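Local coordinates for ribokinase RBSK (Mycobacterium tuberculosis, PDB 3GO6), which probably phosphorylates D-ribose at its O5 hydroxyl, using ATP and magnesium, as a homodimeric member of the PfkB carbohydrate kinase family, at residues A90-A94 against N95-L99; L151-V155 against A156-A160; R223-A227 against D228-E232; G279-A282 against T283-S286. All coordinates share one frame; numbering follows the deposited sequence.

All four contacts are local, each folding a continuous run of chain on itself, and none touches another. Contact 2 is the most buried: it starts helix 155-167 with main-chain bonds and sends an acid from the preceding loop to the sugar. Contacts 1 and 4 are partly buried helix ends, but contact 1 closes with a Schellman motif over leucine and valine, whereas contact 4 uses a threonine hydroxyl and leads into the magnesium site. Contact 3 is a surface hairpin at the edge of the large sheet, about 34 Å from contact 1 between centres. Helix 265-282 links contacts 3 and 4: it packs on the hairpin and ends at contact 4.

Contact 1 of 4, residues A90-A94 against N95-L99; sequences AHLRA and NAVGL
With CG turned away from its own carbonyl carbon and beside its backbone N (chi1 -74°), Asn95 folds its amide back over the last helical turn towards His91. His91 adopts the other setting, CG anti to the backbone N (chi1 169°), which places its imidazole beside the same amide. Asn95 ND2 gives a hydrogen bond of 2.8 Å to the carbonyl O of His91, while ring and amide planes stand 71° apart. The amide oxygen OD1 is taken by Arg68.

Helix 83-94 ends here in a Schellman motif, with Ala96 at positive phi as the C-prime residue. Val97 N reaches Leu92 O at 3.1 Å, and Ala96 N reaches Arg93 O at 3.2 Å. Leu92 O also accepts Asn95 N, at 3.0 Å, the two donors lying on opposite faces of its carbonyl plane. The reversed chain brings Val97 and Leu99 against Leu92: CD2 of Leu92 meets CG1 of Val97 at 3.9 Å, and its CD1 meets CD2 of Leu99 at 3.7 Å, the two leucines crossing at about a right angle. Phe75 of strand 72-76 backs all three. CD1 of Leu99 also touches the aliphatic CG of Arg93 at 3.8 Å.

The chemistry is thus divided: Asn95 N reaches His91 O only weakly and its side-chain amide supplements it, Leu92 O and Arg93 O take donors from the turn, and the following residues close an apolar patch.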
loop_
_atom_site.group_PDB
_atom_site.type_symbol
_atom_site.label_atom_id
_atom_site.label_comp_id
_atom_site.label_asym_id
_atom_site.label_seq_id
_atom_site.Cartn_x
_atom_site.Cartn_y
_atom_site.Cartn_z
ATOM N N ALA A 90 -9.121 14.699 11.940
ATOM C CA ALA A 90 -8.848 16.089 11.583
ATOM C C ALA A 90 -9.329 16.372 10.148
ATOM O O ALA A 90 -9.836 17.457 9.863
ATOM C CB ALA A 90 -7.369 16.379 11.723
ATOM N N HIS A 91 -9.173 15.397 9.251
ATOM C CA HIS A 91 -9.670 15.530 7.858
ATOM C C HIS A 91 -11.178 15.809 7.846
ATOM O O HIS A 91 -11.650 16.713 7.124
ATOM C CB HIS A 91 -9.319 14.268 7.020
ATOM C CG HIS A 91 -9.995 14.205 5.675
ATOM N ND1 HIS A 91 -9.739 15.106 4.662
ATOM C CD2 HIS A 91 -10.893 13.324 5.171
ATOM C CE1 HIS A 91 -10.461 14.790 3.596
ATOM N NE2 HIS A 91 -11.161 13.705 3.876
ATOM N N LEU A 92 -11.926 15.054 8.647
ATOM C CA LEU A 92 -13.376 15.233 8.760
ATOM C C LEU A 92 -13.757 16.578 9.398
ATOM O O LEU A 92 -14.594 17.314 8.854
ATOM C CB LEU A 92 -14.013 14.051 9.490
ATOM C CG LEU A 92 -14.045 12.776 8.617
ATOM C CD1 LEU A 92 -14.253 11.523 9.449
ATOM C CD2 LEU A 92 -15.122 12.887 7.531
ATOM N N ARG A 93 -13.111 16.923 10.513
ATOM C CA ARG A 93 -13.313 18.250 11.137
ATOM C C ARG A 93 -13.016 19.400 10.186
ATOM O O ARG A 93 -13.751 20.389 10.170
ATOM C CB ARG A 93 -12.456 18.422 12.403
ATOM C CG ARG A 93 -12.783 17.467 13.542
ATOM C CD ARG A 93 -12.165 17.993 14.907
ATOM N NE ARG A 93 -10.745 18.340 14.742
ATOM C CZ ARG A 93 -9.723 17.502 14.917
ATOM N NH1 ARG A 93 -9.919 16.247 15.287
ATOM N NH2 ARG A 93 -8.490 17.928 14.712
ATOM N N ALA A 94 -11.945 19.279 9.399
ATOM C CA ALA A 94 -11.537 20.317 8.452
ATOM C C ALA A 94 -12.607 20.548 7.384
ATOM O O ALA A 94 -12.659 21.625 6.771
ATOM C CB ALA A 94 -10.210 19.941 7.783
ATOM N N ASN A 95 -13.455 19.540 7.170
ATOM C CA ASN A 95 -14.518 19.601 6.155
ATOM C C ASN A 95 -15.929 19.785 6.710
ATOM O O ASN A 95 -16.923 19.550 6.005
ATOM C CB ASN A 95 -14.435 18.358 5.253
ATOM C CG ASN A 95 -13.277 18.439 4.292
ATOM O OD1 ASN A 95 -13.329 19.180 3.310
ATOM N ND2 ASN A 95 -12.210 17.704 4.576
ATOM N N ALA A 96 -16.005 20.215 7.972
ATOM C CA ALA A 96 -17.271 20.508 8.682
ATOM C C ALA A 96 -18.179 19.296 8.896
ATOM O O ALA A 96 -19.409 19.434 9.006
ATOM C CB ALA A 96 -18.045 21.686 8.006
ATOM N N VAL A 97 -17.582 18.109 8.998
ATOM C CA VAL A 97 -18.353 16.900 9.266
ATOM C C VAL A 97 -18.306 16.665 10.769
ATOM O O VAL A 97 -17.214 16.572 11.353
ATOM C CB VAL A 97 -17.762 15.663 8.515
ATOM C CG1 VAL A 97 -18.480 14.397 8.920
ATOM C CG2 VAL A 97 -17.810 15.859 6.966
ATOM N N GLY A 98 -19.475 16.559 11.387
ATOM C CA GLY A 98 -19.572 16.292 12.824
ATOM C C GLY A 98 -19.155 14.882 13.188
ATOM O O GLY A 98 -19.445 13.938 12.438
ATOM N N LEU A 99 -18.490 14.745 14.348
ATOM C CA LEU A 99 -17.932 13.470 14.805
ATOM C C LEU A 99 -18.406 12.996 16.192
ATOM O O LEU A 99 -17.879 12.007 16.742
ATOM C CB LEU A 99 -16.399 13.555 14.800
ATOM C CG LEU A 99 -15.707 13.848 13.467
ATOM C CD1 LEU A 99 -14.192 13.975 13.640
ATOM C CD2 LEU A 99 -16.049 12.731 12.483
#

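Contact 2 of 4, residues L151-V155 against A156-A160; sequences LEIPV and ATALA. With RIB (alpha-D-ribofuranose), chain C.
Pro154 and Thr157 lie side by side and point the same way across the first turn of helix 155-167, with Pro154 as its N-cap residue. CB of Pro154 is 3.7 Å from OG1 of Thr157, with CG and CD of the proline ring a little farther off. That hydroxyl lies beside its own backbone N, anti to the carbonyl carbon (chi1 -62°), and is hydrogen-bonded to the carbonyl O of Leu134 in a neighbouring loop. Ile153 faces the same turn from before the cap. Its CG1 sits between backbone N and carbonyl carbon (chi1 58°), and the extended branch carries CD1 to 4.3 Å from CB of Ala158 and 4.2 Å from CG2 of Thr157.

Main-chain bonds set the helix going. Pro154 O accepts Ala158 N nearly along the C=O axis, at 3.1 Å, and takes a weak bond from Thr157 N; Val155 O accepts Leu159 N at 2.8 Å. Val155 packs its side chain on Ser185 and Leu186 of helix 183-192, which joins the first turn to that helix.

Before the cap, the loop from strand 146-149 contributes to the ribose pocket. Glu152 extends beyond CG towards the sugar. Bonds at both oxygens probably limit rotation of its carboxylate: OE1 is held by Ser27 OG and Asn29 ND2, while OE2 receives a hydrogen bond of 2.5 Å from O1 of the ribose.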
loop_
_atom_site.group_PDB
_atom_site.type_symbol
_atom_site.label_atom_id
_atom_site.label_comp_id
_atom_site.label_asym_id
_atom_site.label_seq_id
_atom_site.Cartn_x
_atom_site.Cartn_y
_atom_site.Cartn_z
ATOM N N LEU A 151 -21.107 -0.568 2.740
ATOM C CA LEU A 151 -20.989 -1.929 3.235
ATOM C C LEU A 151 -19.582 -2.373 3.639
ATOM O O LEU A 151 -19.322 -3.585 3.724
ATOM C CB LEU A 151 -21.632 -2.910 2.226
ATOM C CG LEU A 151 -23.027 -2.562 1.658
ATOM C CD1 LEU A 151 -23.497 -3.614 0.656
ATOM C CD2 LEU A 151 -24.062 -2.393 2.765
ATOM N N GLU A 152 -18.675 -1.426 3.919
ATOM C CA GLU A 152 -17.370 -1.811 4.494
ATOM C C GLU A 152 -17.476 -2.057 6.006
ATOM O O GLU A 152 -16.680 -2.810 6.584
ATOM C CB GLU A 152 -16.280 -0.769 4.211
ATOM C CG GLU A 152 -16.051 -0.461 2.708
ATOM C CD GLU A 152 -14.896 0.540 2.491
ATOM O OE1 GLU A 152 -14.390 1.141 3.486
ATOM O OE2 GLU A 152 -14.468 0.699 1.331
ATOM N N ILE A 153 -18.450 -1.408 6.636
ATOM C CA ILE A 153 -18.810 -1.681 8.021
ATOM C C ILE A 153 -19.706 -2.958 8.036
ATOM O O ILE A 153 -20.177 -3.389 6.978
ATOM C CB ILE A 153 -19.588 -0.476 8.606
ATOM C CG1 ILE A 153 -20.859 -0.186 7.763
ATOM C CG2 ILE A 153 -18.671 0.761 8.671
ATOM C CD1 ILE A 153 -21.861 0.785 8.421
ATOM N N PRO A 154 -19.947 -3.554 9.225
ATOM C CA PRO A 154 -20.852 -4.714 9.288
ATOM C C PRO A 154 -22.218 -4.403 8.670
ATOM O O PRO A 154 -22.806 -3.356 8.959
ATOM C CB PRO A 154 -20.993 -4.968 10.795
ATOM C CG PRO A 154 -19.667 -4.453 11.375
ATOM C CD PRO A 154 -19.398 -3.202 10.557
ATOM N N VAL A 155 -22.721 -5.295 7.816
ATOM C CA VAL A 155 -24.043 -5.062 7.219
ATOM C C VAL A 155 -25.122 -4.938 8.307
ATOM O O VAL A 155 -26.047 -4.142 8.176
ATOM C CB VAL A 155 -24.416 -6.102 6.119
ATOM C CG1 VAL A 155 -25.770 -5.738 5.488
ATOM C CG2 VAL A 155 -23.352 -6.105 5.025
ATOM N N ALA A 156 -24.969 -5.688 9.401
ATOM C CA ALA A 156 -25.919 -5.613 10.526
ATOM C C ALA A 156 -25.930 -4.229 11.171
ATOM O O ALA A 156 -26.954 -3.789 11.696
ATOM C CB ALA A 156 -25.602 -6.672 11.565
ATOM N N THR A 157 -24.786 -3.542 11.158
ATOM C CA THR A 157 -24.728 -2.153 11.628
ATOM C C THR A 157 -25.408 -1.162 10.669
ATOM O O THR A 157 -26.155 -0.283 11.108
ATOM C CB THR A 157 -23.271 -1.721 11.891
ATOM O OG1 THR A 157 -22.727 -2.552 12.926
ATOM C CG2 THR A 157 -23.199 -0.245 12.313
ATOM N N ALA A 158 -25.134 -1.278 9.372
ATOM C CA ALA A 158 -25.896 -0.555 8.350
ATOM C C ALA A 158 -27.415 -0.760 8.512
ATOM O O ALA A 158 -28.188 0.201 8.480
ATOM C CB ALA A 158 -25.451 -1.008 6.948
ATOM N N LEU A 159 -27.816 -2.026 8.687
ATOM C CA LEU A 159 -29.224 -2.412 8.865
ATOM C C LEU A 159 -29.863 -1.764 10.091
ATOM O O LEU A 159 -30.960 -1.222 9.998
ATOM C CB LEU A 159 -29.361 -3.944 8.950
ATOM C CG LEU A 159 -30.769 -4.530 9.167
ATOM C CD1 LEU A 159 -31.684 -4.156 8.015
ATOM C CD2 LEU A 159 -30.706 -6.051 9.320
ATOM N N ALA A 160 -29.180 -1.811 11.232
ATOM C CA ALA A 160 -29.655 -1.126 12.435
ATOM C C ALA A 160 -29.840 0.370 12.221
ATOM O O ALA A 160 -30.845 0.929 12.637
ATOM C CB ALA A 160 -28.733 -1.379 13.604
HETATM O O5 RIB C . -14.397 4.860 -3.011
HETATM C C5 RIB C . -12.997 5.020 -2.687
HETATM C C4 RIB C . -12.786 4.669 -1.203
HETATM O O4 RIB C . -12.963 3.246 -1.048
HETATM C C3 RIB C . -11.374 4.937 -0.712
HETATM O O3 RIB C . -11.216 6.195 -0.008
HETATM C C2 RIB C . -11.044 3.730 0.147
HETATM O O2 RIB C . -10.765 4.099 1.502
HETATM C C1 RIB C . -12.211 2.759 0.050
HETATM O O1 RIB C . -13.047 2.804 1.214
#

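Contact 3 of 4, residues R223-A227 against D228-E232; sequences RYVGA and DGVFE
Tyr224 and Phe231 form the tight side of this contact, their rings near parallel, with planes at 12°, but slid so far apart that they barely overlap. The closest atoms are CD2 of Tyr224 and CE2 of Phe231, at 3.5 Å. Phe231 CG lies between its backbone N and carbonyl carbon (chi1 57°), which swings the ring in towards the partner strand; CB of Tyr224 then stands over its face, in a CH-pi contact 4.0 Å from the centroid. Leu272 of helix 265-282 touches both side chains. The phenol end is pinned too: Tyr224 OH accepts Asp228 N at 3.0 Å and is also hydrogen-bonded to His212, while the Asp228 carboxylate makes a salt bridge with Arg268.

Strands 222-226 and 229-233 are a beta hairpin closed by a type I turn from Gly226 to Gly229. Tyr224 N to Phe231 O, 2.7 Å and almost straight, is returned by Phe231 N to Tyr224 O, and Gly226 and Gly229 exchange a second pair.

The face carrying Arg223, Val225, Val230 and Glu232 is looser. The valines lie side by side, CG1 of Val225 being 4.0 Å from CG2 of Val230, with Val230 and Glu232 exposed. Arg223 and Glu232 meet without a salt bridge: the aliphatic CD of Arg223 is 3.5 Å from OE2 of Glu232. Arg223 NE stays 4.8 Å from Glu232 OE2. The NH2 of the arginine pairs with Glu200.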
loop_
_atom_site.group_PDB
_atom_site.type_symbol
_atom_site.label_atom_id
_atom_site.label_comp_id
_atom_site.label_asym_id
_atom_site.label_seq_id
_atom_site.Cartn_x
_atom_site.Cartn_y
_atom_site.Cartn_z
ATOM N N ARG A 223 -28.140 5.425 -14.558
ATOM C CA ARG A 223 -29.405 4.835 -15.001
ATOM C C ARG A 223 -30.301 4.776 -13.752
ATOM O O ARG A 223 -29.832 4.409 -12.668
ATOM C CB ARG A 223 -29.096 3.416 -15.473
ATOM C CG ARG A 223 -30.108 2.703 -16.270
ATOM C CD ARG A 223 -29.448 1.522 -17.038
ATOM N NE ARG A 223 -28.833 0.467 -16.210
ATOM C CZ ARG A 223 -29.515 -0.457 -15.526
ATOM N NH1 ARG A 223 -30.841 -0.442 -15.513
ATOM N NH2 ARG A 223 -28.877 -1.391 -14.831
ATOM N N TYR A 224 -31.571 5.143 -13.897
ATOM C CA TYR A 224 -32.554 5.005 -12.813
ATOM C C TYR A 224 -33.584 3.915 -13.151
ATOM O O TYR A 224 -34.088 3.867 -14.281
ATOM C CB TYR A 224 -33.245 6.345 -12.558
ATOM C CG TYR A 224 -34.426 6.284 -11.624
ATOM C CD1 TYR A 224 -34.307 6.697 -10.293
ATOM C CD2 TYR A 224 -35.673 5.810 -12.060
ATOM C CE1 TYR A 224 -35.375 6.636 -9.427
ATOM C CE2 TYR A 224 -36.761 5.751 -11.192
ATOM C CZ TYR A 224 -36.606 6.165 -9.879
ATOM O OH TYR A 224 -37.662 6.121 -9.016
ATOM N N VAL A 225 -33.864 3.044 -12.175
ATOM C CA VAL A 225 -34.968 2.081 -12.244
ATOM C C VAL A 225 -35.757 2.158 -10.937
ATOM O O VAL A 225 -35.189 1.985 -9.850
ATOM C CB VAL A 225 -34.491 0.623 -12.428
ATOM C CG1 VAL A 225 -35.690 -0.313 -12.698
ATOM C CG2 VAL A 225 -33.462 0.502 -13.548
ATOM N N GLY A 226 -37.054 2.445 -11.028
ATOM C CA GLY A 226 -37.901 2.412 -9.839
ATOM C C GLY A 226 -39.257 3.039 -10.036
ATOM O O GLY A 226 -39.784 3.064 -11.161
ATOM N N ALA A 227 -39.806 3.575 -8.944
ATOM C CA ALA A 227 -41.146 4.151 -8.935
ATOM C C ALA A 227 -41.363 5.232 -9.993
ATOM O O ALA A 227 -42.502 5.450 -10.417
ATOM C CB ALA A 227 -41.487 4.698 -7.549
ATOM N N ASP A 228 -40.290 5.920 -10.396
ATOM C CA ASP A 228 -40.379 6.975 -11.411
ATOM C C ASP A 228 -40.231 6.432 -12.834
ATOM O O ASP A 228 -40.204 7.195 -13.794
ATOM C CB ASP A 228 -39.333 8.071 -11.166
ATOM C CG ASP A 228 -39.612 8.895 -9.918
ATOM O OD1 ASP A 228 -40.743 8.826 -9.378
ATOM O OD2 ASP A 228 -38.693 9.623 -9.470
ATOM N N GLY A 229 -40.127 5.117 -12.960
ATOM C CA GLY A 229 -39.915 4.478 -14.252
ATOM C C GLY A 229 -38.475 4.067 -14.496
ATOM O O GLY A 229 -37.784 3.615 -13.578
ATOM N N VAL A 230 -38.040 4.226 -15.744
ATOM C CA VAL A 230 -36.730 3.780 -16.211
ATOM C C VAL A 230 -36.187 4.858 -17.138
ATOM O O VAL A 230 -36.814 5.190 -18.144
ATOM C CB VAL A 230 -36.828 2.414 -16.965
ATOM C CG1 VAL A 230 -35.505 2.043 -17.645
ATOM C CG2 VAL A 230 -37.264 1.297 -16.023
ATOM N N PHE A 231 -35.042 5.440 -16.776
ATOM C CA PHE A 231 -34.409 6.477 -17.588
ATOM C C PHE A 231 -32.920 6.608 -17.272
ATOM O O PHE A 231 -32.412 6.010 -16.306
ATOM C CB PHE A 231 -35.117 7.841 -17.465
ATOM C CG PHE A 231 -35.217 8.379 -16.050
ATOM C CD1 PHE A 231 -34.190 9.161 -15.504
ATOM C CD2 PHE A 231 -36.360 8.145 -15.279
ATOM C CE1 PHE A 231 -34.282 9.667 -14.203
ATOM C CE2 PHE A 231 -36.466 8.652 -13.968
ATOM C CZ PHE A 231 -35.426 9.413 -13.430
ATOM N N GLU A 232 -32.228 7.373 -18.110
ATOM C CA GLU A 232 -30.813 7.641 -17.910
ATOM C C GLU A 232 -30.605 9.132 -17.681
ATOM O O GLU A 232 -31.415 9.964 -18.107
ATOM C CB GLU A 232 -29.970 7.084 -19.072
ATOM C CG GLU A 232 -30.173 5.571 -19.286
ATOM C CD GLU A 232 -28.984 4.849 -19.913
ATOM O OE1 GLU A 232 -28.088 5.524 -20.483
ATOM O OE2 GLU A 232 -28.953 3.588 -19.830
#

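Contact 4 of 4, residues G279-A282 against T283-S286; sequences GALA and TLVS
Thr283 turns its hydroxyl back onto the helix it follows, OG1 giving a 2.6 Å hydrogen bond to Ala280 O in the carbonyl plane, on a lone pair. Its backbone N reaches the same oxygen at 3.0 Å, but from above that plane, so one residue grips the carbonyl twice. A first torsion of 70° puts OG1 between backbone N and carbonyl carbon, and directs the methyl CG2 to 3.3 Å from Gly279 O.

Leu284 N bonds Leu281 O at 3.1 Å. The two leucine side chains meet obliquely, CD2 of Leu281 lying 4.0 Å from CD1 of Leu284. A type I turn from Ala282 to Val285 then carries the chain out of the helix.

Ala282 and Val285 both belong to the magnesium site, where potassium is predicted for the family, completed by Asp242, Ala244 and Gly287; the turn thus carries two of its five residues, probably helping to set their spacing. Thr283 is also joined through its backbone to Val241 and Asp242, linking the turn to the loop that supplies another metal residue. Helix 246-257 lies alongside, with Ala246 touching Ala282 and Thr283 and Val249 touching Ala282, while the loop residue Val238 packs on Thr283 and Leu284.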
loop_
_atom_site.group_PDB
_atom_site.type_symbol
_atom_site.label_atom_id
_atom_site.label_comp_id
_atom_site.label_asym_id
_atom_site.label_seq_id
_atom_site.Cartn_x
_atom_site.Cartn_y
_atom_site.Cartn_z
ATOM N N GLY A 279 -19.887 14.044 -9.722
ATOM C CA GLY A 279 -19.078 12.873 -10.032
ATOM C C GLY A 279 -18.108 13.113 -11.174
ATOM O O GLY A 279 -16.933 12.716 -11.102
ATOM N N ALA A 280 -18.585 13.784 -12.219
ATOM C CA ALA A 280 -17.732 14.121 -13.368
ATOM C C ALA A 280 -16.583 15.047 -12.953
ATOM O O ALA A 280 -15.409 14.780 -13.264
ATOM C CB ALA A 280 -18.576 14.762 -14.479
ATOM N N LEU A 281 -16.925 16.117 -12.236
ATOM C CA LEU A 281 -15.957 17.064 -11.686
ATOM C C LEU A 281 -14.918 16.376 -10.801
ATOM O O LEU A 281 -13.736 16.755 -10.789
ATOM C CB LEU A 281 -16.675 18.141 -10.859
ATOM C CG LEU A 281 -17.547 19.166 -11.578
ATOM C CD1 LEU A 281 -18.133 20.150 -10.587
ATOM C CD2 LEU A 281 -16.773 19.911 -12.686
ATOM N N ALA A 282 -15.375 15.371 -10.054
ATOM C CA ALA A 282 -14.504 14.619 -9.153
ATOM C C ALA A 282 -13.420 13.855 -9.930
ATOM O O ALA A 282 -12.340 13.628 -9.415
ATOM C CB ALA A 282 -15.350 13.667 -8.296
ATOM N N THR A 283 -13.684 13.502 -11.188
ATOM C CA THR A 283 -12.695 12.786 -11.997
ATOM C C THR A 283 -11.598 13.702 -12.568
ATOM O O THR A 283 -10.630 13.221 -13.157
ATOM C CB THR A 283 -13.354 11.999 -13.162
ATOM O OG1 THR A 283 -13.850 12.935 -14.140
ATOM C CG2 THR A 283 -14.506 11.128 -12.634
ATOM N N LEU A 284 -11.749 15.003 -12.395
ATOM C CA LEU A 284 -10.778 15.958 -12.919
ATOM C C LEU A 284 -9.572 16.150 -11.990
ATOM O O LEU A 284 -8.579 16.791 -12.378
ATOM C CB LEU A 284 -11.455 17.307 -13.136
ATOM C CG LEU A 284 -12.541 17.391 -14.214
ATOM C CD1 LEU A 284 -13.214 18.754 -14.136
ATOM C CD2 LEU A 284 -11.948 17.192 -15.590
ATOM N N VAL A 285 -9.679 15.585 -10.782
ATOM C CA VAL A 285 -8.735 15.810 -9.683
ATOM C C VAL A 285 -8.054 14.494 -9.287
ATOM O O VAL A 285 -8.719 13.471 -9.094
ATOM C CB VAL A 285 -9.477 16.396 -8.431
ATOM C CG1 VAL A 285 -8.516 16.678 -7.302
ATOM C CG2 VAL A 285 -10.219 17.685 -8.780
ATOM N N SER A 286 -6.729 14.533 -9.160
ATOM C CA SER A 286 -5.969 13.410 -8.617
ATOM C C SER A 286 -6.305 13.265 -7.137
ATOM O O SER A 286 -6.470 14.243 -6.419
ATOM C CB SER A 286 -4.458 13.640 -8.771
ATOM O OG SER A 286 -4.088 13.561 -10.139
#